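Local coordinates for endoglucanase, glycoside hydrolase family 5 protein (Cytophaga hutchinsonii, PDB 5IHS) that probably hydrolyses internal beta-1,4-glucosidic bonds of cellulose as a periplasmic endoglucanase with a TIM-barrel fold, at residues 65-75 against 294-304. Residues are numbered along the deposited sequence; the frame is centred on the assembly and turned at random.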
ATOM      1  N   GLN A  65      -5.016 -10.262  14.136  1.00  9.44           N
ATOM      2  CA  GLN A  65      -5.957 -11.357  13.937  1.00 10.32           C
ATOM      3  C   GLN A  65      -6.450 -11.448  12.496  1.00  9.60           C
ATOM      4  O   GLN A  65      -6.948 -12.506  12.105  1.00 10.65           O
ATOM      5  CB  GLN A  65      -7.148 -11.267  14.910  1.00 10.86           C
ATOM      6  CG  GLN A  65      -8.094 -10.089  14.714  1.00 11.94           C
ATOM      7  CD  GLN A  65      -7.687  -8.847  15.495  1.00 12.83           C
ATOM      8  OE1 GLN A  65      -6.501  -8.570  15.679  1.00 12.87           O
ATOM      9  NE2 GLN A  65      -8.679  -8.078  15.942  1.00 14.05           N
ATOM     10  N   TYR A  66      -6.333 -10.380  11.707  1.00  8.20           N
ATOM     11  CA  TYR A  66      -6.773 -10.381  10.311  1.00  7.92           C
ATOM     12  C   TYR A  66      -5.661 -10.747   9.333  1.00  7.94           C
ATOM     13  O   TYR A  66      -5.915 -10.807   8.123  1.00  8.15           O
ATOM     14  CB  TYR A  66      -7.394  -9.023   9.930  1.00  8.16           C
ATOM     15  CG  TYR A  66      -8.644  -8.716  10.722  1.00  8.80           C
ATOM     16  CD1 TYR A  66      -9.836  -9.388  10.477  1.00  8.61           C
ATOM     17  CD2 TYR A  66      -8.632  -7.771  11.733  1.00  9.80           C
ATOM     18  CE1 TYR A  66     -10.980  -9.119  11.212  1.00  9.25           C
ATOM     19  CE2 TYR A  66      -9.768  -7.503  12.485  1.00 10.09           C
ATOM     20  CZ  TYR A  66     -10.941  -8.174  12.219  1.00  9.44           C
ATOM     21  OH  TYR A  66     -12.064  -7.897  12.987  1.00 10.13           O
ATOM     22  N   TYR A  67      -4.445 -10.993   9.830  1.00  7.60           N
ATOM     23  CA  TYR A  67      -3.293 -11.320   8.976  1.00  7.84           C
ATOM     24  C   TYR A  67      -3.297 -12.824   8.695  1.00  7.81           C
ATOM     25  O   TYR A  67      -2.490 -13.594   9.219  1.00  9.30           O
ATOM     26  CB  TYR A  67      -1.983 -10.880   9.637  1.00  7.77           C
ATOM     27  CG  TYR A  67      -1.689  -9.409   9.484  1.00  6.93           C
ATOM     28  CD1 TYR A  67      -2.508  -8.443  10.069  1.00  7.29           C
ATOM     29  CD2 TYR A  67      -0.588  -8.979   8.750  1.00  7.07           C
ATOM     30  CE1 TYR A  67      -2.250  -7.095   9.897  1.00  6.91           C
ATOM     31  CE2 TYR A  67      -0.324  -7.629   8.584  1.00  7.38           C
ATOM     32  CZ  TYR A  67      -1.157  -6.692   9.149  1.00  7.35           C
ATOM     33  OH  TYR A  67      -0.876  -5.366   8.938  1.00  7.81           O
ATOM     34  N   ASN A  68      -4.232 -13.254   7.847  1.00  8.14           N
ATOM     35  CA  ASN A  68      -4.406 -14.683   7.632  1.00  8.55           C
ATOM     36  C   ASN A  68      -4.942 -14.955   6.231  1.00  8.57           C
ATOM     37  O   ASN A  68      -5.429 -14.064   5.524  1.00  8.32           O
ATOM     38  CB  ASN A  68      -5.285 -15.319   8.722  1.00  8.76           C
ATOM     39  CG  ASN A  68      -6.714 -14.849   8.658  1.00  8.78           C
ATOM     40  OD1 ASN A  68      -7.422 -15.146   7.691  1.00  8.95           O
ATOM     41  ND2 ASN A  68      -7.162 -14.118   9.680  1.00  9.79           N
ATOM     42  N   SER A  69      -4.821 -16.222   5.830  1.00  8.85           N
ATOM     43  CA  SER A  69      -5.170 -16.599   4.466  1.00  9.82           C
ATOM     44  C   SER A  69      -6.669 -16.544   4.205  1.00  9.09           C
ATOM     45  O   SER A  69      -7.078 -16.344   3.054  1.00  9.67           O
ATOM     46  CB  SER A  69      -4.602 -17.979   4.128  1.00 13.50           C
ATOM     47  OG  SER A  69      -5.035 -18.952   5.036  1.00 17.34           O
ATOM     48  N   ASP A  70      -7.504 -16.746   5.230  1.00  8.84           N
ATOM     49  CA  ASP A  70      -8.949 -16.637   5.022  1.00  9.64           C
ATOM     50  C   ASP A  70      -9.342 -15.215   4.639  1.00  8.81           C
ATOM     51  O   ASP A  70     -10.152 -15.012   3.729  1.00  8.84           O
ATOM     52  CB  ASP A  70      -9.704 -17.081   6.277  1.00 12.94           C
ATOM     53  CG  ASP A  70      -9.535 -18.557   6.573  1.00 19.11           C
ATOM     54  OD1 ASP A  70      -9.505 -19.374   5.626  1.00 21.61           O
ATOM     55  OD2 ASP A  70      -9.445 -18.916   7.764  1.00 22.40           O
ATOM     56  N   VAL A  71      -8.770 -14.220   5.319  1.00  8.47           N
ATOM     57  CA  VAL A  71      -9.012 -12.824   4.965  1.00  8.05           C
ATOM     58  C   VAL A  71      -8.529 -12.535   3.548  1.00  7.56           C
ATOM     59  O   VAL A  71      -9.231 -11.892   2.765  1.00  7.69           O
ATOM     60  CB  VAL A  71      -8.377 -11.888   6.011  1.00  8.46           C
ATOM     61  CG1 VAL A  71      -8.299 -10.444   5.517  1.00  8.67           C
ATOM     62  CG2 VAL A  71      -9.170 -11.967   7.309  1.00  9.41           C
ATOM     63  N   VAL A  72      -7.314 -12.964   3.202  1.00  7.62           N
ATOM     64  CA  VAL A  72      -6.808 -12.663   1.863  1.00  7.54           C
ATOM     65  C   VAL A  72      -7.711 -13.276   0.793  1.00  7.39           C
ATOM     66  O   VAL A  72      -8.035 -12.627  -0.210  1.00  7.59           O
ATOM     67  CB  VAL A  72      -5.340 -13.099   1.719  1.00  7.86           C
ATOM     68  CG1 VAL A  72      -4.874 -12.957   0.280  1.00  9.00           C
ATOM     69  CG2 VAL A  72      -4.446 -12.271   2.650  1.00  8.79           C
ATOM     70  N   LYS A  73      -8.134 -14.528   0.986  1.00  7.49           N
ATOM     71  CA  LYS A  73      -9.017 -15.165   0.009  1.00  7.86           C
ATOM     72  C   LYS A  73     -10.334 -14.412  -0.119  1.00  7.70           C
ATOM     73  O   LYS A  73     -10.837 -14.212  -1.231  1.00  7.99           O
ATOM     74  CB  LYS A  73      -9.274 -16.620   0.392  1.00  9.50           C
ATOM     75  CG  LYS A  73     -10.067 -17.367  -0.665  1.00 12.06           C
ATOM     76  CD  LYS A  73     -10.240 -18.827  -0.324  1.00 14.80           C
ATOM     77  CE  LYS A  73     -11.047 -19.536  -1.394  1.00 18.42           C
ATOM     78  NZ  LYS A  73     -11.302 -20.934  -0.994  1.00 21.00           N
ATOM     79  N   TRP A  74     -10.910 -13.992   1.011  1.00  7.27           N
ATOM     80  CA  TRP A  74     -12.169 -13.262   0.995  1.00  7.10           C
ATOM     81  C   TRP A  74     -12.002 -11.904   0.328  1.00  6.87           C
ATOM     82  O   TRP A  74     -12.882 -11.453  -0.419  1.00  7.53           O
ATOM     83  CB  TRP A  74     -12.700 -13.121   2.432  1.00  8.03           C
ATOM     84  CG  TRP A  74     -14.052 -12.494   2.505  1.00  7.73           C
ATOM     85  CD1 TRP A  74     -14.347 -11.235   2.918  1.00  8.25           C
ATOM     86  CD2 TRP A  74     -15.299 -13.088   2.114  1.00  7.60           C
ATOM     87  NE1 TRP A  74     -15.699 -11.007   2.824  1.00  8.74           N
ATOM     88  CE2 TRP A  74     -16.307 -12.127   2.327  1.00  8.01           C
ATOM     89  CE3 TRP A  74     -15.662 -14.344   1.609  1.00  8.68           C
ATOM     90  CZ2 TRP A  74     -17.650 -12.376   2.061  1.00  8.75           C
ATOM     91  CZ3 TRP A  74     -17.005 -14.589   1.348  1.00  9.40           C
ATOM     92  CH2 TRP A  74     -17.974 -13.613   1.571  1.00  9.47           C
ATOM     93  N   LEU A  75     -10.885 -11.226   0.591  1.00  6.77           N
ATOM     94  CA  LEU A  75     -10.632  -9.953  -0.082  1.00  7.20           C
ATOM     95  C   LEU A  75     -10.554 -10.128  -1.596  1.00  7.05           C
ATOM     96  O   LEU A  75     -11.041  -9.279  -2.344  1.00  7.96           O
ATOM     97  CB  LEU A  75      -9.362  -9.298   0.462  1.00  7.12           C
ATOM     98  CG  LEU A  75      -9.472  -8.762   1.889  1.00  8.26           C
ATOM     99  CD1 LEU A  75      -8.113  -8.280   2.359  1.00  9.46           C
ATOM    100  CD2 LEU A  75     -10.496  -7.639   1.980  1.00  8.71           C
ATOM    101  N   ILE A 294     -14.850  -2.534   8.677  1.00  7.55           N
ATOM    102  CA  ILE A 294     -15.713  -3.569   9.228  1.00  8.08           C
ATOM    103  C   ILE A 294     -16.047  -3.211  10.676  1.00  7.74           C
ATOM    104  O   ILE A 294     -15.318  -2.470  11.336  1.00  8.03           O
ATOM    105  CB  ILE A 294     -15.077  -4.979   9.087  1.00  8.58           C
ATOM    106  CG1 ILE A 294     -13.757  -5.059   9.864  1.00 10.13           C
ATOM    107  CG2 ILE A 294     -14.900  -5.323   7.608  1.00  9.34           C
ATOM    108  CD1 ILE A 294     -12.972  -6.374   9.681  1.00 10.90           C
ATOM    109  N   VAL A 295     -17.183  -3.719  11.154  1.00  8.21           N
ATOM    110  CA  VAL A 295     -17.705  -3.368  12.477  1.00  9.06           C
ATOM    111  C   VAL A 295     -16.934  -4.069  13.591  1.00  9.16           C
ATOM    112  O   VAL A 295     -16.276  -5.090  13.355  1.00  8.64           O
ATOM    113  CB  VAL A 295     -19.202  -3.697  12.594  1.00 10.20           C
ATOM    114  CG1 VAL A 295     -19.999  -2.955  11.547  1.00 11.07           C
ATOM    115  CG2 VAL A 295     -19.447  -5.203  12.500  1.00 10.77           C
ATOM    116  N   PRO A 296     -17.028  -3.583  14.829  1.00  9.21           N
ATOM    117  CA  PRO A 296     -16.378  -4.273  15.952  1.00  9.22           C
ATOM    118  C   PRO A 296     -16.757  -5.745  16.002  1.00  8.53           C
ATOM    119  O   PRO A 296     -17.923  -6.115  15.863  1.00  9.04           O
ATOM    120  CB  PRO A 296     -16.875  -3.491  17.171  1.00 10.08           C
ATOM    121  CG  PRO A 296     -17.037  -2.100  16.627  1.00 10.82           C
ATOM    122  CD  PRO A 296     -17.610  -2.296  15.252  1.00 10.39           C
ATOM    123  N   ALA A 297     -15.738  -6.587  16.184  1.00  9.16           N
ATOM    124  CA  ALA A 297     -15.848  -8.040  16.299  1.00 10.16           C
ATOM    125  C   ALA A 297     -16.120  -8.734  14.968  1.00  9.48           C
ATOM    126  O   ALA A 297     -16.375  -9.941  14.953  1.00 10.57           O
ATOM    127  CB  ALA A 297     -16.861  -8.491  17.360  1.00 10.82           C
ATOM    128  N   ALA A 298     -16.052  -8.026  13.845  1.00  9.57           N
ATOM    129  CA  ALA A 298     -16.203  -8.696  12.561  1.00  9.27           C
ATOM    130  C   ALA A 298     -15.213  -9.852  12.455  1.00  8.92           C
ATOM    131  O   ALA A 298     -14.054  -9.739  12.865  1.00  9.91           O
ATOM    132  CB  ALA A 298     -15.979  -7.699  11.425  1.00  9.97           C
ATOM    133  N   SER A 299     -15.674 -10.961  11.889  1.00  9.51           N
ATOM    134  CA  SER A 299     -14.950 -12.225  11.960  1.00  9.57           C
ATOM    135  C   SER A 299     -13.507 -12.095  11.475  1.00  9.40           C
ATOM    136  O   SER A 299     -13.264 -11.572  10.376  1.00  9.23           O
ATOM    137  CB  SER A 299     -15.642 -13.279  11.100  1.00 10.86           C
ATOM    138  OG  SER A 299     -14.870 -14.468  11.066  1.00 11.98           O
ATOM    139  N   PRO A 300     -12.541 -12.642  12.214  1.00 10.99           N
ATOM    140  CA  PRO A 300     -11.169 -12.712  11.699  1.00 11.55           C
ATOM    141  C   PRO A 300     -11.003 -13.633  10.499  1.00 11.98           C
ATOM    142  O   PRO A 300      -9.912 -13.656   9.916  1.00 14.22           O
ATOM    143  CB  PRO A 300     -10.364 -13.222  12.906  1.00 13.22           C
ATOM    144  CG  PRO A 300     -11.225 -13.008  14.084  1.00 15.20           C
ATOM    145  CD  PRO A 300     -12.628 -13.133  13.601  1.00 13.04           C
ATOM    146  N   TYR A 301     -12.035 -14.378  10.102  1.00 12.26           N
ATOM    147  CA  TYR A 301     -11.950 -15.283   8.969  1.00 14.08           C
ATOM    148  C   TYR A 301     -12.566 -14.704   7.709  1.00 12.97           C
ATOM    149  O   TYR A 301     -12.645 -15.407   6.706  1.00 14.30           O
ATOM    150  CB  TYR A 301     -12.629 -16.610   9.293  1.00 17.15           C
ATOM    151  CG  TYR A 301     -12.092 -17.263  10.530  1.00 19.12           C
ATOM    152  CD1 TYR A 301     -10.851 -17.870  10.523  1.00 20.03           C
ATOM    153  CD2 TYR A 301     -12.823 -17.271  11.708  1.00 19.93           C
ATOM    154  CE1 TYR A 301     -10.348 -18.467  11.655  1.00 19.90           C
ATOM    155  CE2 TYR A 301     -12.330 -17.865  12.845  1.00 20.24           C
ATOM    156  CZ  TYR A 301     -11.095 -18.463  12.814  1.00 20.05           C
ATOM    157  OH  TYR A 301     -10.601 -19.055  13.947  1.00 20.91           O
ATOM    158  N   GLY A 302     -12.992 -13.447   7.722  1.00 10.84           N
ATOM    159  CA  GLY A 302     -13.681 -12.904   6.568  1.00  9.88           C
ATOM    160  C   GLY A 302     -15.149 -13.299   6.575  1.00 10.51           C
ATOM    161  O   GLY A 302     -15.733 -13.577   7.618  1.00 11.47           O
ATOM    162  N   GLY A 303     -15.748 -13.323   5.390  1.00 10.15           N
ATOM    163  CA  GLY A 303     -17.154 -13.665   5.271  1.00 10.23           C
ATOM    164  C   GLY A 303     -18.113 -12.566   5.666  1.00 11.44           C
ATOM    165  O   GLY A 303     -19.290 -12.845   5.917  1.00 14.11           O
ATOM    166  N   TRP A 304     -17.659 -11.318   5.691  1.00 10.59           N
ATOM    167  CA  TRP A 304     -18.430 -10.215   6.253  1.00 10.62           C
ATOM    168  C   TRP A 304     -19.645  -9.901   5.389  1.00 10.81           C
ATOM    169  O   TRP A 304     -19.520  -9.607   4.192  1.00 12.06           O
ATOM    170  CB  TRP A 304     -17.530  -8.992   6.367  1.00  9.65           C
ATOM    171  CG  TRP A 304     -16.232  -9.287   7.050  1.00  9.14           C
ATOM    172  CD1 TRP A 304     -16.056  -9.872   8.264  1.00  9.64           C
ATOM    173  CD2 TRP A 304     -14.929  -9.011   6.542  1.00  8.18           C
ATOM    174  NE1 TRP A 304     -14.716  -9.988   8.545  1.00  9.47           N
ATOM    175  CE2 TRP A 304     -14.001  -9.451   7.505  1.00  8.63           C
ATOM    176  CE3 TRP A 304     -14.459  -8.426   5.368  1.00  8.68           C
ATOM    177  CZ2 TRP A 304     -12.628  -9.339   7.310  1.00  9.27           C
ATOM    178  CZ3 TRP A 304     -13.103  -8.316   5.181  1.00  9.64           C
ATOM    179  CH2 TRP A 304     -12.205  -8.752   6.154  1.00  9.87           C
TER
HETATM  180  O   HOH W   1     -17.416  -8.718   2.755  1.00  8.75           O
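Trp74 and Trp304 meet as an offset edge-to-face (T-shaped) pair, the edge of the Trp74 indole directed at the face of Trp304 with the ring planes at 84°. With CG anti to the backbone N (chi1 -175°), the Trp74 side chain reaches from helix 69-77 across the glycines of the 294-304 loop. Gly303 CA lies over one face of its six-membered ring, 3.5 Å from the centroid in a CH-pi contact, while a water in the ring plane accepts from Trp74 NE1 and donates to Trp304 O. Replacing Trp74 with alanine would probably strip Gly303 of its aromatic cover, Trp304 of the indole edge that meets its face, and the bridging water of its donor. Trp304 is itself held by NE1, which donates to Ser299 O in the carbonyl plane, on a lone pair, at 2.8 Å.

At the other end Tyr66 passes Pro300 CA, and its OH donates a hydrogen bond of 2.7 Å to Ala298 O, tilted from the carbonyl plane; Ile294 CD1 meets its CZ at 3.7 Å. Between the two, Asn68 is the N-cap of helix 69-77. Its OD1 accepts from Val71 N, and its ND2 gives a nearly straight bond (163°) to Pro300 O at 2.8 Å. A CB on Gly302 would run into Trp74 CB, and the backbone angles there themselves call for glycine.

This contact ties the helix after the first barrel strand, 53-57, to the loop after the last, 279-284, neighbours in the closed barrel. One amide serves both helix cap and loop carbonyl, coupling the helix start to the loop's path.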